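Local coordinates for PT26-6P (Thermococcus sp., PDB 2WB7), which is of unknown function but is encoded by a mobile genetic element of a euryarchaeon and combines two immunoglobulin-like domains with a helical domain, at residues Gly232-Ser237 with Val253-Lys258; Glu174-Asp179 with Trp200-Asp205; Ile53-Pro58 with Ile165-Lys170; Ala130-Val135 with Pro372-Ala377; Val313-Arg318 with Ala498-Leu503. All blocks are in the same frame, centred on the assembly; numbering follows the deposited sequence.

How the contacts relate
From the N terminus the chain first passes through 53-58 and 130-135. The first loop to close is that of contact 3, at 165-170, which packs the two sheets of the first immunoglobulin-like domain. Contact 2 follows at once on the same strand 163-178 and closes at 200-205, towards one end of the elongated molecule. Contact 1 closes next, on strand 253-261. Contact 4 closes at 372-377 and joins the two immunoglobulin-like domains. Its span encloses contacts 1 and 2, and it crosses contacts 3 and 5. Contact 5 closes last and ties the second domain to the helical domain. Contacts 1, 4 and 5 all reach the eight-stranded sheet.

Contact 1: residues Gly232-Ser237 with Val253-Lys258; sequences GGMLGS and VLYQNK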
# COMPACT_ATOMS: atom_id res chain seq x y z
N GLY A 232 3.74 -11.41 8.21
CA GLY A 232 2.71 -12.41 8.45
C GLY A 232 1.37 -12.15 7.79
O GLY A 232 0.46 -12.98 7.89
N GLY A 233 1.23 -11.00 7.12
CA GLY A 233 0.02 -10.73 6.34
C GLY A 233 -0.20 -11.85 5.33
O GLY A 233 0.76 -12.42 4.84
N MSE A 234 -1.45 -12.15 5.01
CA MSE A 234 -1.73 -13.32 4.18
C MSE A 234 -2.00 -13.02 2.70
O MSE A 234 -2.30 -11.90 2.33
CB MSE A 234 -2.89 -14.15 4.75
CG MSE A 234 -2.68 -15.64 4.53
SE MSE A 234 -4.25 -16.71 4.74
CE MSE A 234 -5.32 -15.93 3.32
N LEU A 235 -1.87 -14.06 1.88
CA LEU A 235 -2.24 -14.04 0.47
C LEU A 235 -3.30 -15.09 0.20
O LEU A 235 -3.28 -16.16 0.80
CB LEU A 235 -1.03 -14.39 -0.38
CG LEU A 235 0.11 -13.40 -0.24
CD1 LEU A 235 1.44 -13.99 -0.76
CD2 LEU A 235 -0.27 -12.13 -0.99
N GLY A 236 -4.21 -14.78 -0.72
CA GLY A 236 -5.15 -15.77 -1.21
C GLY A 236 -6.15 -16.27 -0.18
O GLY A 236 -6.68 -15.51 0.63
N SER A 237 -6.43 -17.57 -0.21
CA SER A 237 -7.50 -18.12 0.58
C SER A 237 -7.08 -19.47 1.10
O SER A 237 -6.36 -20.19 0.42
CB SER A 237 -8.73 -18.30 -0.29
OG SER A 237 -9.76 -18.98 0.39
N VAL A 253 -7.75 -12.77 9.59
CA VAL A 253 -6.32 -12.70 9.36
C VAL A 253 -6.07 -11.35 8.71
O VAL A 253 -6.94 -10.82 8.02
CB VAL A 253 -5.87 -13.78 8.40
CG1 VAL A 253 -5.81 -15.14 9.08
CG2 VAL A 253 -6.78 -13.79 7.20
N LEU A 254 -4.88 -10.79 8.92
CA LEU A 254 -4.52 -9.58 8.20
C LEU A 254 -4.14 -9.99 6.80
O LEU A 254 -3.56 -11.06 6.59
CB LEU A 254 -3.34 -8.92 8.86
CG LEU A 254 -3.60 -8.31 10.25
CD1 LEU A 254 -2.39 -7.43 10.63
CD2 LEU A 254 -4.91 -7.50 10.27
N TYR A 255 -4.47 -9.17 5.82
CA TYR A 255 -4.05 -9.49 4.46
C TYR A 255 -2.94 -8.55 4.02
O TYR A 255 -2.89 -7.40 4.46
CB TYR A 255 -5.25 -9.44 3.49
CG TYR A 255 -5.93 -10.78 3.28
CD1 TYR A 255 -6.95 -11.21 4.13
CD2 TYR A 255 -5.54 -11.62 2.25
CE1 TYR A 255 -7.55 -12.44 3.94
CE2 TYR A 255 -6.14 -12.83 2.05
CZ TYR A 255 -7.13 -13.24 2.89
OH TYR A 255 -7.71 -14.46 2.67
N GLN A 256 -2.04 -9.03 3.19
CA GLN A 256 -1.18 -8.10 2.49
C GLN A 256 -2.12 -7.27 1.60
O GLN A 256 -3.14 -7.79 1.11
CB GLN A 256 -0.12 -8.82 1.65
CG GLN A 256 0.85 -9.71 2.42
CD GLN A 256 1.73 -8.94 3.38
OE1 GLN A 256 2.03 -7.76 3.17
NE2 GLN A 256 2.15 -9.61 4.45
N ASN A 257 -1.80 -5.99 1.40
CA ASN A 257 -2.53 -5.15 0.47
C ASN A 257 -1.58 -4.67 -0.62
O ASN A 257 -0.41 -4.43 -0.36
CB ASN A 257 -3.10 -3.91 1.16
CG ASN A 257 -4.36 -4.19 1.94
OD1 ASN A 257 -4.33 -4.37 3.15
ND2 ASN A 257 -5.49 -4.22 1.26
N LYS A 258 -2.09 -4.49 -1.83
CA LYS A 258 -1.37 -3.79 -2.87
C LYS A 258 -1.83 -2.33 -2.81
O LYS A 258 -3.02 -2.05 -2.78
CB LYS A 258 -1.74 -4.40 -4.21
CG LYS A 258 -0.67 -4.28 -5.28
CD LYS A 258 -1.28 -4.33 -6.68
CE LYS A 258 -2.59 -5.15 -6.73
NZ LYS A 258 -3.27 -5.09 -8.09
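Met234, a selenomethionine, forms a single backbone bridge with Tyr255, their CA atoms 4.5 Å apart. Met234 N donates to Leu254 O at 2.9 Å. Gln256 N donates back to Met234 O at 3.0 Å. Both donors lie in the carbonyl plane, on a lone pair. The side chains of Met234 and Tyr255 run alongside each other and point the same way. Met234 CB sits over one face of the phenol ring. SE approaches the ring obliquely, 5.5 Å from its centroid; the bend at chi3 (62°) then turns CE back toward the ring. The hydroxyl of Tyr255 donates to Gly236 O, which meets the ring at its edge. An alanine at Tyr255 would remove ring and hydroxyl, and would probably loosen both the selenium contact and the hold on Gly236. Gln256 holds the loop on the other side of Met234, at Gly233. Its chain folds at chi2 (-64°), and NE2 donates to Gly233 O at 3.2 Å from above the carbonyl plane. The same NE2 also bonds to Ile230 O. Further out, Gly236 and Gln256 both make backbone hydrogen bonds with Met380, and Tyr255 bonds through its backbone to Thr270 on strand 266-272. The arrangement is a Met-aromatic contact beside an isolated beta bridge. It fastens a long loop onto strand 253-261 of the second immunoglobulin-like domain.

Contact 2: residues Glu174-Asp179 with Trp200-Asp205; sequences EAWKTD and WVHDKD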
# COMPACT_ATOMS: atom_id res chain seq x y z
N GLU A 174 18.70 47.40 3.32
CA GLU A 174 18.99 48.77 3.71
C GLU A 174 20.48 49.06 3.58
O GLU A 174 21.32 48.22 3.92
CB GLU A 174 18.55 49.01 5.14
CG GLU A 174 17.04 48.94 5.36
CD GLU A 174 16.65 49.26 6.81
OE1 GLU A 174 15.95 48.44 7.44
OE2 GLU A 174 17.06 50.32 7.32
N ALA A 175 20.80 50.25 3.06
CA ALA A 175 22.17 50.74 3.00
C ALA A 175 22.30 51.93 3.94
O ALA A 175 21.53 52.88 3.84
CB ALA A 175 22.52 51.13 1.57
N TRP A 176 23.27 51.89 4.85
CA TRP A 176 23.49 52.98 5.80
C TRP A 176 24.92 53.53 5.67
O TRP A 176 25.86 52.75 5.51
CB TRP A 176 23.24 52.50 7.23
CG TRP A 176 21.78 52.26 7.56
CD1 TRP A 176 20.97 51.32 7.00
CD2 TRP A 176 20.98 52.95 8.54
NE1 TRP A 176 19.71 51.39 7.56
CE2 TRP A 176 19.69 52.38 8.50
CE3 TRP A 176 21.22 54.01 9.43
CZ2 TRP A 176 18.64 52.83 9.32
CZ3 TRP A 176 20.18 54.45 10.24
CH2 TRP A 176 18.91 53.86 10.18
N LYS A 177 25.06 54.85 5.74
CA LYS A 177 26.38 55.51 5.75
C LYS A 177 26.51 56.38 6.99
O LYS A 177 25.50 56.79 7.57
CB LYS A 177 26.58 56.39 4.52
CG LYS A 177 25.79 55.96 3.29
CD LYS A 177 26.36 54.70 2.64
CE LYS A 177 25.49 54.22 1.47
NZ LYS A 177 26.17 53.13 0.69
N THR A 178 27.75 56.69 7.38
CA THR A 178 28.01 57.67 8.44
C THR A 178 27.79 59.09 7.96
O THR A 178 28.30 59.50 6.92
CB THR A 178 29.45 57.61 8.96
OG1 THR A 178 30.33 57.28 7.89
CG2 THR A 178 29.58 56.58 10.05
N ASP A 179 27.01 59.84 8.74
CA ASP A 179 26.77 61.26 8.47
C ASP A 179 27.88 62.08 9.11
O ASP A 179 27.81 62.44 10.29
CB ASP A 179 25.41 61.67 9.04
CG ASP A 179 25.09 63.12 8.76
OD1 ASP A 179 26.03 63.93 8.62
OD2 ASP A 179 23.88 63.46 8.67
N TRP A 200 25.38 57.20 12.31
CA TRP A 200 25.00 56.50 11.09
C TRP A 200 23.58 56.85 10.66
O TRP A 200 22.69 56.99 11.49
CB TRP A 200 25.11 54.99 11.30
CG TRP A 200 26.51 54.54 11.54
CD1 TRP A 200 27.25 54.70 12.67
CD2 TRP A 200 27.35 53.86 10.61
NE1 TRP A 200 28.50 54.17 12.51
CE2 TRP A 200 28.59 53.65 11.25
CE3 TRP A 200 27.19 53.42 9.29
CZ2 TRP A 200 29.66 53.01 10.61
CZ3 TRP A 200 28.25 52.79 8.67
CH2 TRP A 200 29.47 52.59 9.33
N VAL A 201 23.38 56.98 9.35
CA VAL A 201 22.07 57.35 8.83
C VAL A 201 21.67 56.55 7.57
O VAL A 201 22.53 56.00 6.86
CB VAL A 201 21.94 58.89 8.62
CG1 VAL A 201 22.85 59.38 7.50
CG2 VAL A 201 20.49 59.29 8.38
N HIS A 202 20.37 56.48 7.31
CA HIS A 202 19.83 55.56 6.32
C HIS A 202 19.85 56.12 4.91
O HIS A 202 19.02 56.94 4.54
CB HIS A 202 18.41 55.14 6.71
CG HIS A 202 17.81 54.15 5.77
ND1 HIS A 202 16.47 54.15 5.44
CD2 HIS A 202 18.37 53.14 5.06
CE1 HIS A 202 16.23 53.18 4.58
NE2 HIS A 202 17.37 52.55 4.33
N ASP A 203 20.79 55.62 4.11
CA ASP A 203 20.99 56.11 2.75
C ASP A 203 19.95 55.64 1.73
O ASP A 203 19.04 56.38 1.37
CB ASP A 203 22.39 55.72 2.26
CG ASP A 203 22.71 56.31 0.91
OD1 ASP A 203 22.23 57.42 0.62
OD2 ASP A 203 23.45 55.66 0.13
N LYS A 204 20.10 54.42 1.24
CA LYS A 204 19.21 53.91 0.19
C LYS A 204 18.66 52.51 0.49
O LYS A 204 19.02 51.89 1.50
CB LYS A 204 19.96 53.89 -1.15
CG LYS A 204 21.24 53.07 -1.11
CD LYS A 204 22.20 53.54 -2.20
CE LYS A 204 23.54 52.80 -2.12
NZ LYS A 204 24.37 53.02 -3.34
N ASP A 205 17.78 52.03 -0.39
CA ASP A 205 17.24 50.68 -0.32
C ASP A 205 17.52 49.94 -1.63
O ASP A 205 17.29 50.48 -2.71
CB ASP A 205 15.74 50.72 -0.03
CG ASP A 205 15.44 51.13 1.40
OD1 ASP A 205 16.33 50.92 2.26
OD2 ASP A 205 14.35 51.66 1.67
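Residues 174-178 and 200-205 pair as antiparallel strands. Lys177 and Val201 form a hydrogen-bonded pair, with Val201 N to Lys177 O at 2.8 Å. A classic beta bulge sets Asp203 and Lys204 both opposite Ala175. On the face that carries Glu174, Trp176, Thr178, Trp200 and His202, aromatic groups dominate. His202 CB lies over the six-membered ring of Trp176, 3.5 Å from the centroid. With CG anti to the backbone N (chi1 -178°), the imidazole goes on to an offset stack on the five-membered ring, planes 27° apart. Trp176 has CG anti to its carbonyl carbon (chi1 -71°), and its NE1 donates to Glu174 OE2, 2.9 Å away and in the indole plane. His202 NE2 donates to Asp205 OD1 at 2.8 Å, which fixes the turn of the imidazole. Thr178 places CG2 anti to its carbonyl carbon, and this methyl lies over the five-membered ring of Trp200, 3.5 Å from the centroid. Lys177 forms a long salt bridge with the less surely placed Asp203 of the bulge. Glu174 OE1 also accepts from His86. Phe82 meets both tryptophans, and His193 meets Trp176. The pairing joins surface strands 163-178 and 198-213; 163-178 also pairs with 85-96.

Contact 3: residues Ile53-Pro58 with Ile165-Lys170; sequences IHIYGP and IRVIVK
Residues 53-58 and 165-170 are both extended strands, but they belong to different sheets. Their axes pass 8.8 Å apart at closest, and their directions are 146° apart, so they run roughly antiparallel. No hydrogen bond joins them. The nearest CA atoms, those of Ile53 and Val167, are 8.2 Å apart. Side chains bridge most of that distance. Ile53 and Ile55 point from one strand toward the other. Ile165, Val167 and Val169 point back. The main pairs meet tip to tip. Ile53 reaches out with CD1, which touches Val169 CG2 at 3.2 Å. Ile55 uses the same branch: its CD1 meets Val167 CG2 at 3.4 Å, and its CG1 lies 3.8 Å from that methyl. In both isoleucines CG1 is anti to the carbonyl carbon and the chain goes on extended, with chi2 of -171° in Ile53, which carries CD1 out to the tip. In both valines CG2 is the branch anti to the carbonyl carbon. The second methyl of Ile53, CG2, packs more loosely, 4.4 Å from Val167 CB. All five residues are buried, and the side-chain packing is purely apolar. Around it, Val69 touches Ile55 and Ile165, Leu210 and Ala212 touch Ile53, and Ile87 touches Val169. The intervening residues His54, Tyr56, Arg166 and Ile168 turn away from the interface. Arg166 forms a salt bridge with Glu213. This is face-to-face packing of two sheets across the hydrophobic core of a beta sandwich, as in immunoglobulin-like domains.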
# COMPACT_ATOMS: atom_id res chain seq x y z
N ILE A 53 19.39 30.34 0.24
CA ILE A 53 18.13 29.58 0.22
C ILE A 53 18.40 28.09 0.19
O ILE A 53 19.15 27.61 -0.66
CB ILE A 53 17.28 29.95 -1.01
CG1 ILE A 53 17.22 31.48 -1.18
CG2 ILE A 53 15.89 29.34 -0.89
CD1 ILE A 53 16.22 31.97 -2.22
N HIS A 54 17.80 27.37 1.14
CA HIS A 54 17.84 25.91 1.16
C HIS A 54 16.44 25.30 1.20
O HIS A 54 15.56 25.78 1.93
CB HIS A 54 18.66 25.41 2.35
CG HIS A 54 20.09 25.83 2.29
ND1 HIS A 54 21.07 25.05 1.70
CD2 HIS A 54 20.72 26.95 2.72
CE1 HIS A 54 22.23 25.67 1.78
NE2 HIS A 54 22.05 26.82 2.40
N ILE A 55 16.24 24.26 0.40
CA ILE A 55 14.98 23.52 0.34
C ILE A 55 15.16 22.09 0.84
O ILE A 55 16.10 21.38 0.44
CB ILE A 55 14.43 23.47 -1.10
CG1 ILE A 55 14.33 24.88 -1.68
CG2 ILE A 55 13.08 22.78 -1.14
CD1 ILE A 55 14.01 24.90 -3.15
N TYR A 56 14.25 21.67 1.71
CA TYR A 56 14.29 20.32 2.26
C TYR A 56 12.95 19.59 2.15
O TYR A 56 11.88 20.18 2.35
CB TYR A 56 14.67 20.36 3.74
CG TYR A 56 15.94 21.11 4.02
CD1 TYR A 56 17.16 20.46 4.04
CD2 TYR A 56 15.91 22.47 4.30
CE1 TYR A 56 18.32 21.14 4.30
CE2 TYR A 56 17.06 23.16 4.58
CZ TYR A 56 18.27 22.49 4.58
OH TYR A 56 19.43 23.17 4.85
N GLY A 57 13.02 18.29 1.85
CA GLY A 57 11.84 17.44 1.87
C GLY A 57 12.21 16.03 2.32
O GLY A 57 13.37 15.76 2.58
N PRO A 58 11.22 15.14 2.39
CA PRO A 58 11.46 13.77 2.85
C PRO A 58 12.49 13.07 1.98
O PRO A 58 12.70 13.47 0.84
CB PRO A 58 10.09 13.09 2.67
CG PRO A 58 9.11 14.21 2.65
CD PRO A 58 9.81 15.36 2.00
N ILE A 165 10.82 21.60 -7.42
CA ILE A 165 10.34 22.72 -6.62
C ILE A 165 11.21 23.96 -6.84
O ILE A 165 12.44 23.89 -6.91
CB ILE A 165 10.33 22.38 -5.12
CG1 ILE A 165 9.50 21.12 -4.87
CG2 ILE A 165 9.76 23.54 -4.31
CD1 ILE A 165 9.50 20.69 -3.43
N ARG A 166 10.57 25.11 -6.95
CA ARG A 166 11.35 26.34 -6.98
C ARG A 166 10.80 27.42 -6.04
O ARG A 166 9.59 27.50 -5.78
CB ARG A 166 11.57 26.83 -8.41
CG ARG A 166 10.43 27.61 -9.05
CD ARG A 166 10.95 28.42 -10.26
NE ARG A 166 11.70 27.62 -11.24
CZ ARG A 166 11.42 27.58 -12.55
NH1 ARG A 166 10.42 28.29 -13.04
NH2 ARG A 166 12.15 26.83 -13.37
N VAL A 167 11.73 28.22 -5.52
CA VAL A 167 11.42 29.25 -4.54
C VAL A 167 11.87 30.62 -5.02
O VAL A 167 12.92 30.76 -5.66
CB VAL A 167 12.12 28.94 -3.20
CG1 VAL A 167 11.64 29.91 -2.12
CG2 VAL A 167 11.88 27.50 -2.79
N ILE A 168 11.08 31.64 -4.72
CA ILE A 168 11.43 32.99 -5.11
C ILE A 168 11.32 33.93 -3.92
O ILE A 168 10.26 34.05 -3.32
CB ILE A 168 10.56 33.48 -6.27
CG1 ILE A 168 10.80 32.59 -7.49
CG2 ILE A 168 10.85 34.94 -6.59
CD1 ILE A 168 10.12 33.06 -8.78
N VAL A 169 12.44 34.55 -3.58
CA VAL A 169 12.48 35.49 -2.47
C VAL A 169 12.66 36.91 -3.00
O VAL A 169 13.52 37.17 -3.85
CB VAL A 169 13.60 35.16 -1.46
CG1 VAL A 169 13.41 35.97 -0.16
CG2 VAL A 169 13.65 33.66 -1.19
N LYS A 170 11.85 37.81 -2.47
CA LYS A 170 11.89 39.20 -2.88
C LYS A 170 11.90 40.11 -1.66
O LYS A 170 11.35 39.77 -0.61
CB LYS A 170 10.68 39.52 -3.76
CG LYS A 170 10.69 38.77 -5.08
CD LYS A 170 9.53 39.20 -5.96
CE LYS A 170 9.52 38.42 -7.26
NZ LYS A 170 8.36 38.78 -8.13

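Contact 4: residues Ala130-Val135 with Pro372-Ala377; sequences APDPLV and PIWLAA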
# COMPACT_ATOMS: atom_id res chain seq x y z
N ALA A 130 3.46 16.37 -6.23
CA ALA A 130 3.73 16.24 -7.65
C ALA A 130 2.45 16.19 -8.50
O ALA A 130 1.34 16.15 -7.96
CB ALA A 130 4.57 15.01 -7.90
N PRO A 131 2.59 16.20 -9.84
CA PRO A 131 1.44 16.01 -10.72
C PRO A 131 0.74 14.65 -10.46
O PRO A 131 1.40 13.64 -10.22
CB PRO A 131 2.06 16.03 -12.13
CG PRO A 131 3.30 16.82 -11.98
CD PRO A 131 3.82 16.46 -10.61
N ASP A 132 -0.59 14.66 -10.52
CA ASP A 132 -1.39 13.49 -10.16
C ASP A 132 -2.52 13.26 -11.16
O ASP A 132 -3.60 13.82 -11.02
CB ASP A 132 -1.97 13.71 -8.77
CG ASP A 132 -2.52 12.45 -8.15
OD1 ASP A 132 -2.75 11.45 -8.87
OD2 ASP A 132 -2.72 12.45 -6.92
N PRO A 133 -2.27 12.40 -12.15
CA PRO A 133 -3.20 12.08 -13.23
C PRO A 133 -4.47 11.35 -12.80
O PRO A 133 -5.55 11.62 -13.35
CB PRO A 133 -2.38 11.18 -14.15
CG PRO A 133 -0.98 11.20 -13.64
CD PRO A 133 -1.06 11.57 -12.21
N LEU A 134 -4.37 10.46 -11.81
CA LEU A 134 -5.50 9.63 -11.39
C LEU A 134 -6.49 10.27 -10.39
O LEU A 134 -7.64 9.81 -10.26
CB LEU A 134 -4.98 8.30 -10.84
CG LEU A 134 -4.36 7.41 -11.90
CD1 LEU A 134 -4.15 5.99 -11.39
CD2 LEU A 134 -5.25 7.42 -13.14
N VAL A 135 -6.06 11.31 -9.69
CA VAL A 135 -6.81 11.80 -8.51
C VAL A 135 -8.31 12.01 -8.73
O VAL A 135 -9.11 11.65 -7.86
CB VAL A 135 -6.17 13.10 -7.91
CG1 VAL A 135 -6.17 14.21 -8.92
CG2 VAL A 135 -6.93 13.54 -6.66
N PRO A 372 -5.86 17.67 -2.66
CA PRO A 372 -6.57 16.39 -2.71
C PRO A 372 -5.62 15.19 -2.76
O PRO A 372 -4.69 15.19 -3.57
CB PRO A 372 -7.35 16.48 -4.03
CG PRO A 372 -7.06 17.85 -4.60
CD PRO A 372 -5.80 18.31 -3.98
N ILE A 373 -5.84 14.20 -1.91
CA ILE A 373 -5.04 12.98 -1.99
C ILE A 373 -5.95 11.77 -2.06
O ILE A 373 -7.11 11.83 -1.60
CB ILE A 373 -4.10 12.83 -0.80
CG1 ILE A 373 -4.87 13.06 0.49
CG2 ILE A 373 -2.94 13.80 -0.92
CD1 ILE A 373 -4.05 12.79 1.71
N TRP A 374 -5.45 10.69 -2.65
CA TRP A 374 -6.21 9.47 -2.76
C TRP A 374 -5.34 8.27 -2.42
O TRP A 374 -4.12 8.31 -2.56
CB TRP A 374 -6.79 9.32 -4.17
CG TRP A 374 -5.75 9.14 -5.23
CD1 TRP A 374 -5.11 10.13 -5.91
CD2 TRP A 374 -5.22 7.91 -5.73
NE1 TRP A 374 -4.23 9.59 -6.82
CE2 TRP A 374 -4.28 8.22 -6.72
CE3 TRP A 374 -5.46 6.56 -5.43
CZ2 TRP A 374 -3.57 7.25 -7.41
CZ3 TRP A 374 -4.75 5.59 -6.12
CH2 TRP A 374 -3.82 5.95 -7.11
N LEU A 375 -6.00 7.20 -1.97
CA LEU A 375 -5.33 5.92 -1.75
C LEU A 375 -6.18 4.78 -2.30
O LEU A 375 -7.43 4.79 -2.22
CB LEU A 375 -5.05 5.68 -0.27
CG LEU A 375 -4.19 4.45 0.04
CD1 LEU A 375 -2.76 4.68 -0.33
CD2 LEU A 375 -4.27 4.12 1.52
N ALA A 376 -5.50 3.80 -2.89
CA ALA A 376 -6.16 2.58 -3.32
C ALA A 376 -5.40 1.45 -2.66
O ALA A 376 -4.17 1.45 -2.63
CB ALA A 376 -6.11 2.45 -4.84
N ALA A 377 -6.14 0.49 -2.11
CA ALA A 377 -5.50 -0.63 -1.45
C ALA A 377 -6.33 -1.84 -1.76
O ALA A 377 -7.54 -1.86 -1.52
CB ALA A 377 -5.44 -0.41 0.06
O HOH W 1 -2.77 11.63 -4.17
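Residues 130-135 form the loop that leads from strand 120-129 into helix 135-144, and they lie against strand 372-377 with Val135 CA and Trp374 CA 6.2 Å apart. Trp374 carries the contact. Its CG stands between the backbone N and the carbonyl carbon (chi1 65°). CB is directed toward the loop, and the pyrrole edge of the indole meets Asp132. Its NE1 donates to Asp132 OD1 at 3.1 Å. This bond is nearly straight, at 168°, lies in the indole plane and uses the syn lone pair of the carboxylate. A weak second bond runs from NE1 to Asp132 OD2. The carboxylate plane is turned 40° from the ring. Val135 crosses the indole obliquely, and its CB lies 3.7 Å from Trp374 CD1. Its CG2 reaches on to Pro372 CB at 4.0 Å. Leu134 adds its CB, 3.9 Å from Trp374 CZ2. A water donates to Asp132 OD2 at 2.9 Å and accepts from Trp374 N at 3.2 Å. Asp132 is thus tied to both the ring and the backbone of the same residue. A leucine at Trp374 would lack the indole N-H that bonds Asp132, and would probably loosen the loop and its packing on Val135. Lys129 forms a salt bridge with Asp132 OD2 and also bonds Pro372 O. The carboxylate therefore has a charged partner as well as neutral donors, which would be consistent with an ionised Asp132. The contact joins the two immunoglobulin-like domains through a polar centre with apolar flanks.

Contact 5: residues Val313-Arg318 with Ala498-Leu503; sequences VIEGGR and ALNGDL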
# COMPACT_ATOMS: atom_id res chain seq x y z
N VAL A 313 -15.38 -10.28 -11.26
CA VAL A 313 -14.68 -10.37 -12.52
C VAL A 313 -15.42 -11.37 -13.39
O VAL A 313 -15.60 -12.54 -13.01
CB VAL A 313 -13.22 -10.83 -12.34
CG1 VAL A 313 -12.58 -11.06 -13.67
CG2 VAL A 313 -12.45 -9.80 -11.58
N ILE A 314 -15.84 -10.91 -14.55
CA ILE A 314 -16.49 -11.79 -15.51
C ILE A 314 -15.46 -12.51 -16.37
O ILE A 314 -14.41 -11.94 -16.67
CB ILE A 314 -17.38 -10.98 -16.43
CG1 ILE A 314 -18.47 -10.30 -15.60
CG2 ILE A 314 -17.96 -11.88 -17.50
CD1 ILE A 314 -19.41 -11.29 -14.96
N GLU A 315 -15.73 -13.75 -16.76
CA GLU A 315 -14.84 -14.44 -17.70
C GLU A 315 -14.56 -13.56 -18.91
O GLU A 315 -15.48 -13.00 -19.52
CB GLU A 315 -15.45 -15.75 -18.15
CG GLU A 315 -15.38 -16.79 -17.07
CD GLU A 315 -16.31 -17.96 -17.32
OE1 GLU A 315 -16.98 -18.01 -18.39
OE2 GLU A 315 -16.36 -18.84 -16.42
N GLY A 316 -13.29 -13.43 -19.28
CA GLY A 316 -12.89 -12.51 -20.33
C GLY A 316 -12.15 -11.33 -19.73
O GLY A 316 -11.19 -10.83 -20.32
N GLY A 317 -12.59 -10.90 -18.55
CA GLY A 317 -11.84 -9.92 -17.75
C GLY A 317 -12.61 -8.66 -17.41
O GLY A 317 -12.08 -7.76 -16.77
N ARG A 318 -13.86 -8.57 -17.83
CA ARG A 318 -14.67 -7.41 -17.50
C ARG A 318 -15.03 -7.46 -16.01
O ARG A 318 -15.15 -8.54 -15.43
CB ARG A 318 -15.93 -7.37 -18.36
CG ARG A 318 -16.66 -6.05 -18.29
CD ARG A 318 -17.92 -6.05 -19.15
NE ARG A 318 -19.07 -6.58 -18.42
CZ ARG A 318 -19.51 -7.82 -18.53
NH1 ARG A 318 -18.89 -8.67 -19.35
NH2 ARG A 318 -20.56 -8.22 -17.82
N ALA A 498 -5.93 -17.61 -15.13
CA ALA A 498 -5.01 -17.18 -16.19
C ALA A 498 -5.72 -17.20 -17.55
O ALA A 498 -5.75 -16.20 -18.25
CB ALA A 498 -3.78 -18.04 -16.21
N LEU A 499 -6.31 -18.33 -17.90
CA LEU A 499 -7.05 -18.46 -19.15
C LEU A 499 -8.19 -17.47 -19.39
O LEU A 499 -8.58 -17.26 -20.53
CB LEU A 499 -7.62 -19.86 -19.28
CG LEU A 499 -6.63 -20.98 -19.57
CD1 LEU A 499 -7.37 -22.31 -19.46
CD2 LEU A 499 -5.99 -20.78 -20.95
N ASN A 500 -8.77 -16.89 -18.34
CA ASN A 500 -9.93 -16.02 -18.53
C ASN A 500 -9.75 -14.56 -18.17
O ASN A 500 -10.73 -13.88 -17.89
CB ASN A 500 -11.15 -16.55 -17.82
CG ASN A 500 -11.55 -17.90 -18.32
OD1 ASN A 500 -10.83 -18.87 -18.11
ND2 ASN A 500 -12.70 -17.97 -19.00
N GLY A 501 -8.51 -14.09 -18.16
CA GLY A 501 -8.28 -12.66 -18.03
C GLY A 501 -8.05 -12.14 -16.63
O GLY A 501 -8.22 -10.95 -16.37
N ASP A 502 -7.66 -13.01 -15.71
CA ASP A 502 -7.26 -12.55 -14.40
C ASP A 502 -5.95 -13.17 -14.00
O ASP A 502 -5.90 -14.01 -13.12
CB ASP A 502 -8.32 -12.88 -13.37
CG ASP A 502 -8.09 -12.16 -12.06
OD1 ASP A 502 -7.02 -11.54 -11.92
OD2 ASP A 502 -8.98 -12.23 -11.17
N LEU A 503 -4.88 -12.74 -14.65
CA LEU A 503 -3.57 -13.30 -14.38
C LEU A 503 -3.02 -12.87 -13.02
O LEU A 503 -2.21 -13.57 -12.42
CB LEU A 503 -2.62 -12.91 -15.51
CG LEU A 503 -1.18 -13.36 -15.37
CD1 LEU A 503 -1.04 -14.89 -15.03
CD2 LEU A 503 -0.42 -12.97 -16.66
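Glu315 starts a short run of contacts against Asn500. Its CB and CG both lie against the outer end of the Asn500 amide group, and CG is 4.2 Å from Asn500 CG. From there the chain stays extended (chi2 164°), and CD keeps alongside the amide. The two side chains run side by side and point the same way, with carboxylate and amide planes 49° apart. In each, CG is anti to the carbonyl carbon. The backbone makes the firmer link. Gly316 N donates to Asn500 O at 2.9 Å, with an angle of 143°, from above the carbonyl plane. Ile314 to Gly317 form a type II beta turn, closed by Gly317 N to Ile314 O at 2.8 Å. Gly316 sits at its third position with positive phi, where a CB would run into the preceding carbonyl O. Gly317 and Gly501 face each other with CA atoms 4.5 Å apart. A CB on Gly501 would clash with Gly316 O. Asp502 is an N-cap: its OD1 accepts from Gln505 N at the start of helix 503-523, while its OD2 accepts from His354 NE2 and lies 4.3 Å from Val313 CG2. These bonds would probably favour the ionised form of Asp502, although Asp352 and Glu504 place like charges nearby. One backbone hydrogen bond, Gly316 N to Asn500 O, is the direct polar link, and Arg149 NH1 adds a bridge by bonding both Gly317 O and Gly501 O. Together they join the turn between strands 301-314 and 319-331 to the link between two helices of the helical domain.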